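Local coordinates for protein arginine N-methyltransferase SFM1 (Saccharomyces cerevisiae, PDB 5C74) that transfers a methyl group from S-adenosyl-L-methionine to one arginine of ribosomal protein S3, leaving that residue monomethylated, at residues Ile17-Gln22 / Gln137-Thr142; Ile89-Glu94 / Arg145-Ile150; Glu158-Ile163 / Arg181-Lys186; Pro166-Asn171 / Gly195-Ile200. All coordinates share one frame; numbering follows the deposited sequence.

Along the chain the segments of contacts 1 and 2 alternate, and so do those of contacts 3 and 4, the second pair following the first. Helix 140-151 serves contacts 1 and 2, whose centres lie about 17 Å apart; strand 162-169 serves contacts 3 and 4, about 18 Å apart. The small antiparallel sheet of contact 3 packs on helix 140-151, and the centres of contacts 2 and 3 are about 13 Å apart. Contacts 2 and 4 stand about 28 Å apart and do not touch. A central helix thus ties the parallel-sheet body to the small sheet, while contacts 1 and 4 also meet the second subunit.

Contact 1. Residues Ile17-Gln22 / Gln137-Thr142; sequences ILEYSQ and QMTTDT
In Glu-19, CG stands anti to the carbonyl carbon (chi1 -68°) and the chain continues extended, carrying its carboxylate across to Thr-139, Thr-140 and Asp-141. Asp-141 has CG between its own backbone N and carbonyl carbon (chi1 63°), bringing the carboxylate carbon to the glutamate's side; OD1 is the oxygen that meets it. The two side chains cross at about a right angle, and Asp-141 OD1 lies 3.3 Å from Glu-19 CD. OD1 is also 3.5 Å from Glu-19 OE2, a meeting of two acceptors and not a bond. What occupies OD1 is Thr-139 OG1, which donates to it over 2.7 Å from above the carboxylate plane. The carbon side of the same threonine faces the glutamate, with Thr-139 CB 3.4 Å from Glu-19 OE2. Thr-139 is the N-cap of helix 140-151, which follows the outermost strand 128-131 of the parallel sheet of this SPOUT-family protein. The contact therefore sets the start of that helix against the flank of helix 14-27, and Tyr-20 and Thr-140 both rest on Ile-5 of strand 2-6. Direct polar bonding between the segments is absent; water replaces it. One water donates to Glu-19 OE1 at 2.7 Å and accepts from Thr-140 N at 3.1 Å, joining the carboxylate to the first turn of the helix. A second water donates to OE1 and has a weak link to Thr-140 OG1. The helix start may offset some of the repulsion between the acidic groups, to which Glu-206 in the C-terminal tag of the second subunit adds another close to Glu-19 OE2.

Contact 2. Residues Ile89-Glu94 / Arg145-Ile150; sequences IDLQPE and RTTQLI
Leu-91 and Pro-93 bracket the side chain of Ile-150, and the closest packing falls on the backbone between them. With CG1 of Ile-150 anti to its carbonyl carbon (chi1 -68°), the CG2 methyl stands anti to the backbone N and presses on the peptide that joins Gln-92 to Pro-93, 3.4 Å from Gln-92 C and 3.6 Å from Pro-93 N. The proline ring adds CD, 4.0 Å from the same methyl. The other branch ends in CD1, which comes to 3.8 Å from Leu-91 O. One helical turn before Ile-150, Thr-147 CG2 lies 3.7 Å from Leu-91 CD2, the two side chains crossing at about a right angle; the hydroxyl of Thr-147 is bonded to Ala-143 O. At the opposite end, Pro-93 CA makes a CA-H...O contact with Ile-150 O at 3.5 Å. This is a case of shape doing the work of bonding, for no hydrogen bond crosses between the segments. The outer side is looser: Gln-92 starts away from the helix, is solvent-exposed and barely contributes to the buried surface. Leu-91 also packs on Leu-133, and Asp-90 forms a salt bridge with Arg-132, so the loop is held by the chain leading into helix 140-151 as well. A loop between parallel strands 80-83 and 101-104, laid against the helix that follows strand 128-131, is consistent with the trefoil-knotted SPOUT methyltransferase fold.

Contact 3. Residues Glu158-Ile163 / Arg181-Lys186; sequences EDIKFI and RYVLDK
Phe-162 faces Val-183 as a non-hydrogen-bonded antiparallel pair, and next to it Ile-163 and Tyr-182 form a hydrogen-bonded pair, with N to O distances of 2.9 Å from Ile-163 N to Tyr-182 O and from Tyr-182 N to Ile-163 O. This register joins strand 181-183 to strand 162-169, the middle strand of a small three-stranded antiparallel sheet that rests on helix 140-151. The Phe-162 ring is sandwiched. Ile-160 CG2 lies 3.5 Å above one face, and on the opposite face Arg-181 CD makes a CH-pi contact, 3.9 Å from the ring centroid. Arg-181 CG, anti to the backbone N (chi1 167°), lies against Phe-162 CD1, and CD continues over the face; the chain bends at chi3, and the guanidinium plane lies 27° from that of the ring. Its charged end turns to Asp-164, which forms a salt bridge with NE. Val-183 CG2 touches Phe-162 CE1 at 3.7 Å, and both residues lean on Thr-146 of the helix. Ile-163 and Tyr-182 emerge on the sheet face away from the Phe-162 ring. There Ile-163 CG2 meets Leu-184 CD2 at 3.6 Å, the two side chains crossing at about a right angle. One residue before Phe-162, Lys-161 O accepts from Leu-184 N in a nearly straight bond (171° at the hydrogen), and a single water donates both to Lys-161 O and to Leu-184 O, 2.9 Å from each.

Contact 4. Residues Pro166-Asn171 / Gly195-Ile200; sequences PEFRFN and GMLDLI
Ile-200 offers two branches to the two phenylalanines Phe-168 and Phe-170, and following it outward shows how one residue can serve both. Its CB lies 4.2 Å from Phe-170 CZ. The short branch, CG2, stands anti to the backbone N and makes the closest approach of the contact, 3.5 Å from Phe-170 CZ; CE2 is a little farther at 3.8 Å. The methyl meets the ring at its edge, near its plane. The longer branch passes through CG1, itself anti to the carbonyl carbon (chi1 -65°), and ends in CD1, 4.4 Å from Phe-168 CD2. One helical turn back, Leu-197 CD1 touches both rings, 3.7 Å from Phe-168 CD1 and 4.0 Å from Phe-170 CE1. Leu-197 and Phe-170 run past each other in opposite directions. Phe-168 lies on strand 162-169 and Phe-170 at the corner that follows, where Phe-170 and Asn-171 both face Glu-174 in a classic beta bulge; the helix is 196-205, with Gly-195 at its N-cap position. Beside the bulge, Arg-169 NH1 donates to Asn-171 O at 2.7 Å. Leu-205 of the second subunit, part of the C-terminal tag, also packs on Ile-200. Between sheet and helix the contact is carbon against carbon, the fit of methyls against the two rings, without a hydrogen bond, so the seating of the helix here probably depends on shape rather than on a directed polar bond.

Contact 1. Residues Ile17-Gln22 / Gln137-Thr142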
# COMPACT_ATOMS: atom_id res chain seq x y z
N ILE A 17 2.57 5.63 3.15
CA ILE A 17 2.86 6.96 2.58
C ILE A 17 2.98 8.00 3.70
O ILE A 17 3.87 8.85 3.68
CB ILE A 17 1.78 7.38 1.57
CG1 ILE A 17 1.84 6.46 0.34
CG2 ILE A 17 1.96 8.85 1.17
CD1 ILE A 17 0.64 6.63 -0.64
N LEU A 18 2.10 7.92 4.68
CA LEU A 18 2.18 8.86 5.79
C LEU A 18 3.47 8.65 6.58
O LEU A 18 4.12 9.63 6.98
CB LEU A 18 0.97 8.73 6.71
CG LEU A 18 -0.38 9.06 6.05
CD1 LEU A 18 -1.50 8.93 7.10
CD2 LEU A 18 -0.35 10.47 5.47
N GLU A 19 3.85 7.38 6.81
CA GLU A 19 5.09 7.10 7.54
C GLU A 19 6.32 7.55 6.78
O GLU A 19 7.21 8.20 7.36
CB GLU A 19 5.20 5.62 7.88
CG GLU A 19 4.14 5.22 8.92
CD GLU A 19 4.43 3.89 9.63
OE1 GLU A 19 5.35 3.14 9.20
OE2 GLU A 19 3.73 3.63 10.63
N TYR A 20 6.39 7.22 5.50
CA TYR A 20 7.53 7.67 4.69
C TYR A 20 7.61 9.20 4.62
O TYR A 20 8.70 9.77 4.66
CB TYR A 20 7.46 7.11 3.27
CG TYR A 20 7.75 5.62 3.17
CD1 TYR A 20 8.19 4.88 4.27
CD2 TYR A 20 7.61 4.96 1.95
CE1 TYR A 20 8.44 3.52 4.15
CE2 TYR A 20 7.86 3.62 1.83
CZ TYR A 20 8.29 2.90 2.92
OH TYR A 20 8.53 1.56 2.74
N SER A 21 6.45 9.86 4.52
CA SER A 21 6.43 11.32 4.47
C SER A 21 7.00 11.89 5.76
O SER A 21 7.75 12.87 5.72
CB SER A 21 5.00 11.85 4.28
OG SER A 21 4.48 11.42 3.04
N GLN A 22 6.63 11.30 6.89
CA GLN A 22 7.13 11.77 8.18
C GLN A 22 8.64 11.58 8.27
O GLN A 22 9.37 12.47 8.74
CB GLN A 22 6.43 11.04 9.33
CG GLN A 22 6.86 11.50 10.72
CD GLN A 22 6.07 12.69 11.21
OE1 GLN A 22 5.44 13.42 10.42
NE2 GLN A 22 6.09 12.90 12.53
N GLN A 137 8.60 -4.14 19.02
CA GLN A 137 8.43 -3.64 17.66
C GLN A 137 8.02 -2.18 17.62
O GLN A 137 7.19 -1.72 18.43
CB GLN A 137 7.39 -4.49 16.91
CG GLN A 137 7.40 -4.22 15.40
CD GLN A 137 6.76 -5.33 14.60
OE1 GLN A 137 5.63 -5.74 14.87
NE2 GLN A 137 7.48 -5.83 13.60
N MET A 138 8.60 -1.46 16.67
CA MET A 138 8.30 -0.06 16.39
C MET A 138 7.85 0.10 14.96
O MET A 138 8.27 -0.68 14.09
CB MET A 138 9.55 0.82 16.60
CG MET A 138 10.18 0.75 18.01
SD MET A 138 11.79 1.65 18.04
CE MET A 138 11.85 1.98 19.81
N THR A 139 7.04 1.12 14.69
CA THR A 139 6.81 1.53 13.31
C THR A 139 8.13 2.04 12.74
O THR A 139 9.06 2.42 13.47
CB THR A 139 5.73 2.64 13.16
OG1 THR A 139 6.18 3.85 13.80
CG2 THR A 139 4.39 2.19 13.79
N THR A 140 8.23 2.04 11.42
CA THR A 140 9.48 2.43 10.80
C THR A 140 9.86 3.87 11.13
O THR A 140 11.02 4.17 11.42
CB THR A 140 9.42 2.24 9.30
OG1 THR A 140 9.01 0.90 9.04
CG2 THR A 140 10.80 2.48 8.70
N ASP A 141 8.89 4.78 11.10
CA ASP A 141 9.20 6.18 11.43
C ASP A 141 9.64 6.34 12.88
O ASP A 141 10.49 7.17 13.18
CB ASP A 141 8.02 7.09 11.13
CG ASP A 141 6.82 6.76 11.97
OD1 ASP A 141 6.28 5.65 11.79
OD2 ASP A 141 6.42 7.61 12.79
N THR A 142 9.06 5.55 13.78
CA THR A 142 9.48 5.57 15.19
C THR A 142 10.91 5.04 15.34
O THR A 142 11.73 5.60 16.10
CB THR A 142 8.54 4.74 16.08
OG1 THR A 142 7.24 5.36 16.12
CG2 THR A 142 9.09 4.70 17.51
O HOH W 1 5.79 0.64 10.11
O HOH W 2 6.96 2.08 6.82

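Contact 2. Residues Ile89-Glu94 / Arg145-Ile150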
# COMPACT_ATOMS: atom_id res chain seq x y z
N ILE A 89 22.42 -7.08 20.98
CA ILE A 89 23.10 -5.83 21.27
C ILE A 89 22.26 -4.65 20.77
O ILE A 89 22.00 -4.55 19.58
CB ILE A 89 24.50 -5.78 20.60
CG1 ILE A 89 25.39 -6.89 21.16
CG2 ILE A 89 25.12 -4.42 20.80
CD1 ILE A 89 26.75 -6.99 20.50
N ASP A 90 21.83 -3.76 21.67
CA ASP A 90 21.10 -2.57 21.26
C ASP A 90 22.04 -1.55 20.64
O ASP A 90 23.19 -1.42 21.06
CB ASP A 90 20.38 -1.90 22.44
CG ASP A 90 19.08 -2.58 22.80
OD1 ASP A 90 18.43 -3.19 21.92
OD2 ASP A 90 18.71 -2.52 23.99
N LEU A 91 21.53 -0.80 19.67
CA LEU A 91 22.23 0.37 19.16
C LEU A 91 22.50 1.32 20.32
O LEU A 91 21.61 1.59 21.12
CB LEU A 91 21.39 1.07 18.09
CG LEU A 91 22.07 2.14 17.24
CD1 LEU A 91 23.09 1.49 16.31
CD2 LEU A 91 21.03 2.91 16.43
N GLN A 92 23.74 1.80 20.42
CA GLN A 92 24.14 2.71 21.51
C GLN A 92 24.75 3.97 20.92
O GLN A 92 25.19 3.97 19.78
CB GLN A 92 25.17 2.05 22.44
CG GLN A 92 24.64 0.93 23.30
CD GLN A 92 25.73 0.38 24.20
OE1 GLN A 92 26.53 -0.46 23.78
NE2 GLN A 92 25.79 0.87 25.42
N PRO A 93 24.83 5.05 21.73
CA PRO A 93 25.46 6.27 21.21
C PRO A 93 26.89 6.06 20.70
O PRO A 93 27.29 6.72 19.73
CB PRO A 93 25.45 7.20 22.43
CG PRO A 93 24.25 6.77 23.20
CD PRO A 93 24.25 5.26 23.06
N GLU A 94 27.64 5.14 21.30
CA GLU A 94 29.02 4.89 20.84
C GLU A 94 29.08 4.30 19.44
O GLU A 94 30.12 4.35 18.79
CB GLU A 94 29.76 3.95 21.80
CG GLU A 94 29.59 4.29 23.27
CD GLU A 94 28.35 3.64 23.84
OE1 GLU A 94 28.32 2.39 23.92
OE2 GLU A 94 27.40 4.38 24.16
N ARG A 145 13.21 7.68 14.22
CA ARG A 145 13.33 8.74 15.23
C ARG A 145 14.22 8.27 16.37
O ARG A 145 15.06 9.02 16.87
CB ARG A 145 11.96 9.15 15.78
CG ARG A 145 12.04 10.17 16.91
CD ARG A 145 10.67 10.74 17.24
NE ARG A 145 10.21 11.58 16.15
CZ ARG A 145 10.54 12.86 16.04
NH1 ARG A 145 11.29 13.44 16.97
NH2 ARG A 145 10.09 13.56 15.01
N THR A 146 14.02 7.03 16.79
CA THR A 146 14.79 6.47 17.89
C THR A 146 16.26 6.42 17.53
O THR A 146 17.11 6.76 18.34
CB THR A 146 14.29 5.06 18.26
OG1 THR A 146 12.93 5.15 18.72
CG2 THR A 146 15.18 4.47 19.35
N THR A 147 16.55 6.01 16.31
CA THR A 147 17.94 5.92 15.88
C THR A 147 18.60 7.30 15.87
O THR A 147 19.78 7.45 16.24
CB THR A 147 18.03 5.26 14.49
OG1 THR A 147 17.58 3.90 14.60
CG2 THR A 147 19.50 5.27 14.01
N GLN A 148 17.85 8.32 15.45
CA GLN A 148 18.36 9.69 15.46
C GLN A 148 18.69 10.14 16.89
O GLN A 148 19.73 10.77 17.13
CB GLN A 148 17.34 10.64 14.83
CG GLN A 148 17.18 10.44 13.34
CD GLN A 148 18.30 11.09 12.56
OE1 GLN A 148 19.23 10.42 12.11
NE2 GLN A 148 18.23 12.41 12.41
N LEU A 149 17.81 9.83 17.82
CA LEU A 149 18.03 10.21 19.21
C LEU A 149 19.32 9.57 19.74
O LEU A 149 20.09 10.20 20.47
CB LEU A 149 16.82 9.80 20.07
CG LEU A 149 15.52 10.58 19.81
CD1 LEU A 149 14.30 9.90 20.48
CD2 LEU A 149 15.70 11.99 20.33
N ILE A 150 19.55 8.32 19.36
CA ILE A 150 20.70 7.57 19.87
C ILE A 150 22.00 8.01 19.20
O ILE A 150 22.99 8.28 19.87
CB ILE A 150 20.48 6.04 19.67
CG1 ILE A 150 19.35 5.54 20.56
CG2 ILE A 150 21.74 5.25 19.98
CD1 ILE A 150 18.91 4.10 20.23

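Contact 3. Residues Glu158-Ile163 / Arg181-Lys186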
# COMPACT_ATOMS: atom_id res chain seq x y z
N GLU A 158 17.84 3.58 26.92
CA GLU A 158 17.17 3.50 28.22
C GLU A 158 16.74 4.87 28.76
O GLU A 158 15.98 4.95 29.73
CB GLU A 158 18.07 2.80 29.25
CG GLU A 158 19.43 3.46 29.45
CD GLU A 158 20.52 2.96 28.50
OE1 GLU A 158 20.19 2.42 27.41
OE2 GLU A 158 21.71 3.09 28.85
N ASP A 159 17.22 5.95 28.14
CA ASP A 159 16.86 7.31 28.55
C ASP A 159 15.80 7.96 27.67
O ASP A 159 15.35 9.08 27.95
CB ASP A 159 18.09 8.19 28.57
CG ASP A 159 19.07 7.81 29.66
OD1 ASP A 159 18.62 7.22 30.67
OD2 ASP A 159 20.27 8.09 29.51
N ILE A 160 15.42 7.30 26.58
CA ILE A 160 14.34 7.80 25.75
C ILE A 160 13.00 7.49 26.41
O ILE A 160 12.81 6.41 26.97
CB ILE A 160 14.41 7.21 24.33
CG1 ILE A 160 15.74 7.62 23.68
CG2 ILE A 160 13.21 7.68 23.46
CD1 ILE A 160 16.09 6.83 22.41
N LYS A 161 12.10 8.46 26.39
CA LYS A 161 10.76 8.27 26.94
C LYS A 161 9.83 7.67 25.88
O LYS A 161 9.53 8.31 24.87
CB LYS A 161 10.21 9.60 27.47
CG LYS A 161 10.99 10.12 28.69
CD LYS A 161 10.34 11.37 29.26
CE LYS A 161 11.15 11.92 30.44
NZ LYS A 161 11.57 10.82 31.35
N PHE A 162 9.38 6.44 26.13
CA PHE A 162 8.47 5.73 25.22
C PHE A 162 7.09 5.52 25.83
O PHE A 162 6.92 5.66 27.05
CB PHE A 162 9.02 4.35 24.83
CG PHE A 162 10.34 4.37 24.10
CD1 PHE A 162 10.41 4.75 22.76
CD2 PHE A 162 11.50 3.93 24.73
CE1 PHE A 162 11.62 4.74 22.08
CE2 PHE A 162 12.71 3.91 24.08
CZ PHE A 162 12.78 4.31 22.74
N ILE A 163 6.12 5.17 24.99
CA ILE A 163 4.87 4.59 25.46
C ILE A 163 4.66 3.30 24.67
O ILE A 163 4.86 3.27 23.46
CB ILE A 163 3.65 5.54 25.30
CG1 ILE A 163 2.37 4.88 25.84
CG2 ILE A 163 3.44 5.98 23.84
CD1 ILE A 163 1.22 5.85 26.05
N ARG A 181 5.78 0.28 20.16
CA ARG A 181 6.40 1.19 21.09
C ARG A 181 6.60 2.50 20.34
O ARG A 181 7.17 2.50 19.24
CB ARG A 181 7.73 0.62 21.59
CG ARG A 181 8.61 1.63 22.32
CD ARG A 181 9.81 0.90 22.94
NE ARG A 181 9.41 0.13 24.11
CZ ARG A 181 10.14 -0.82 24.69
NH1 ARG A 181 11.34 -1.16 24.20
NH2 ARG A 181 9.67 -1.45 25.76
N TYR A 182 6.13 3.61 20.92
CA TYR A 182 6.27 4.93 20.30
C TYR A 182 7.11 5.88 21.15
O TYR A 182 7.12 5.76 22.38
CB TYR A 182 4.91 5.58 20.06
CG TYR A 182 4.04 4.90 19.02
CD1 TYR A 182 3.24 3.82 19.36
CD2 TYR A 182 4.00 5.36 17.70
CE1 TYR A 182 2.42 3.19 18.41
CE2 TYR A 182 3.18 4.74 16.75
CZ TYR A 182 2.40 3.66 17.12
OH TYR A 182 1.59 3.05 16.18
N VAL A 183 7.76 6.84 20.51
CA VAL A 183 8.47 7.90 21.24
C VAL A 183 7.45 8.92 21.71
O VAL A 183 6.53 9.27 20.96
CB VAL A 183 9.54 8.59 20.35
CG1 VAL A 183 10.18 9.78 21.08
CG2 VAL A 183 10.60 7.58 19.91
N LEU A 184 7.59 9.40 22.94
CA LEU A 184 6.71 10.44 23.46
C LEU A 184 7.18 11.84 23.09
O LEU A 184 8.39 12.11 23.09
CB LEU A 184 6.63 10.33 24.98
CG LEU A 184 5.81 9.13 25.47
CD1 LEU A 184 5.93 9.02 26.98
CD2 LEU A 184 4.34 9.29 25.05
N ASP A 185 6.23 12.73 22.82
CA ASP A 185 6.57 14.14 22.70
C ASP A 185 6.62 14.75 24.10
O ASP A 185 6.43 14.05 25.10
CB ASP A 185 5.58 14.90 21.78
CG ASP A 185 4.14 14.97 22.32
OD1 ASP A 185 3.89 14.81 23.53
OD2 ASP A 185 3.24 15.23 21.49
N LYS A 186 6.85 16.05 24.18
CA LYS A 186 7.08 16.67 25.48
C LYS A 186 5.77 16.94 26.22
O LYS A 186 5.78 17.44 27.34
CB LYS A 186 7.89 17.96 25.31
CG LYS A 186 9.29 17.68 24.75
CD LYS A 186 10.18 18.93 24.67
CE LYS A 186 11.48 18.61 23.95
NZ LYS A 186 12.41 19.78 23.86
O HOH W 3 10.75 10.93 24.39

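Contact 4. Residues Pro166-Asn171 / Gly195-Ile200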
# COMPACT_ATOMS: atom_id res chain seq x y z
N PRO A 166 0.06 2.31 22.82
CA PRO A 166 -0.90 3.36 23.17
C PRO A 166 -2.29 3.02 22.66
O PRO A 166 -2.43 2.36 21.64
CB PRO A 166 -0.36 4.58 22.43
CG PRO A 166 0.37 4.00 21.25
CD PRO A 166 1.03 2.77 21.82
N GLU A 167 -3.30 3.48 23.38
CA GLU A 167 -4.68 3.30 22.96
C GLU A 167 -5.28 4.66 22.64
O GLU A 167 -5.14 5.60 23.43
CB GLU A 167 -5.48 2.58 24.05
CG GLU A 167 -6.94 2.35 23.71
CD GLU A 167 -7.69 1.65 24.84
OE1 GLU A 167 -8.01 0.46 24.70
OE2 GLU A 167 -7.96 2.30 25.88
N PHE A 168 -5.94 4.77 21.49
CA PHE A 168 -6.56 6.01 21.07
C PHE A 168 -8.08 5.88 21.12
O PHE A 168 -8.65 5.12 20.34
CB PHE A 168 -6.09 6.40 19.68
CG PHE A 168 -4.60 6.53 19.57
CD1 PHE A 168 -3.97 7.73 19.90
CD2 PHE A 168 -3.83 5.45 19.18
CE1 PHE A 168 -2.58 7.85 19.80
CE2 PHE A 168 -2.45 5.56 19.09
CZ PHE A 168 -1.82 6.77 19.41
N ARG A 169 -8.72 6.61 22.02
CA ARG A 169 -10.17 6.53 22.20
C ARG A 169 -10.90 7.60 21.37
O ARG A 169 -10.54 8.77 21.41
CB ARG A 169 -10.53 6.68 23.69
CG ARG A 169 -12.04 6.52 23.97
CD ARG A 169 -12.36 6.09 25.39
NE ARG A 169 -12.00 4.70 25.66
CZ ARG A 169 -12.67 3.64 25.20
NH1 ARG A 169 -13.72 3.80 24.41
NH2 ARG A 169 -12.26 2.42 25.51
N PHE A 170 -11.92 7.19 20.62
CA PHE A 170 -12.66 8.11 19.75
C PHE A 170 -14.09 8.36 20.25
O PHE A 170 -14.73 9.33 19.85
CB PHE A 170 -12.68 7.59 18.32
CG PHE A 170 -11.30 7.30 17.78
CD1 PHE A 170 -10.42 8.34 17.54
CD2 PHE A 170 -10.88 6.00 17.56
CE1 PHE A 170 -9.14 8.09 17.07
CE2 PHE A 170 -9.61 5.74 17.08
CZ PHE A 170 -8.74 6.79 16.84
N ASN A 171 -14.57 7.47 21.10
CA ASN A 171 -15.82 7.67 21.84
C ASN A 171 -15.93 6.63 22.94
O ASN A 171 -15.02 5.82 23.12
CB ASN A 171 -17.05 7.63 20.92
CG ASN A 171 -17.17 6.33 20.15
OD1 ASN A 171 -17.46 5.28 20.72
ND2 ASN A 171 -16.97 6.41 18.84
N GLY A 195 -1.30 13.05 9.97
CA GLY A 195 -2.37 12.35 9.29
C GLY A 195 -2.67 10.95 9.81
O GLY A 195 -3.72 10.39 9.48
N MET A 196 -1.77 10.36 10.58
CA MET A 196 -1.98 8.97 11.01
C MET A 196 -3.14 8.83 12.00
O MET A 196 -3.95 7.90 11.88
CB MET A 196 -0.71 8.36 11.62
CG MET A 196 -0.87 6.86 11.97
SD MET A 196 -1.08 5.76 10.52
CE MET A 196 0.58 5.78 9.85
N LEU A 197 -3.24 9.73 12.97
CA LEU A 197 -4.36 9.62 13.92
C LEU A 197 -5.69 9.76 13.18
O LEU A 197 -6.67 9.05 13.49
CB LEU A 197 -4.25 10.66 15.03
CG LEU A 197 -5.30 10.54 16.15
CD1 LEU A 197 -5.31 9.13 16.74
CD2 LEU A 197 -5.06 11.58 17.24
N ASP A 198 -5.73 10.65 12.19
CA ASP A 198 -6.91 10.78 11.34
C ASP A 198 -7.23 9.47 10.63
O ASP A 198 -8.40 9.09 10.52
CB ASP A 198 -6.74 11.87 10.28
CG ASP A 198 -6.92 13.26 10.84
OD1 ASP A 198 -7.35 13.39 12.00
OD2 ASP A 198 -6.61 14.23 10.11
N LEU A 199 -6.20 8.80 10.12
CA LEU A 199 -6.39 7.52 9.43
C LEU A 199 -6.91 6.46 10.42
O LEU A 199 -7.79 5.66 10.08
CB LEU A 199 -5.09 7.05 8.79
CG LEU A 199 -5.16 6.03 7.66
CD1 LEU A 199 -5.93 6.63 6.48
CD2 LEU A 199 -3.77 5.59 7.24
N ILE A 200 -6.38 6.47 11.63
CA ILE A 200 -6.84 5.52 12.65
C ILE A 200 -8.31 5.79 12.98
O ILE A 200 -9.12 4.86 13.10
CB ILE A 200 -5.99 5.61 13.93
CG1 ILE A 200 -4.56 5.17 13.64
CG2 ILE A 200 -6.59 4.70 15.02
CD1 ILE A 200 -3.59 5.40 14.81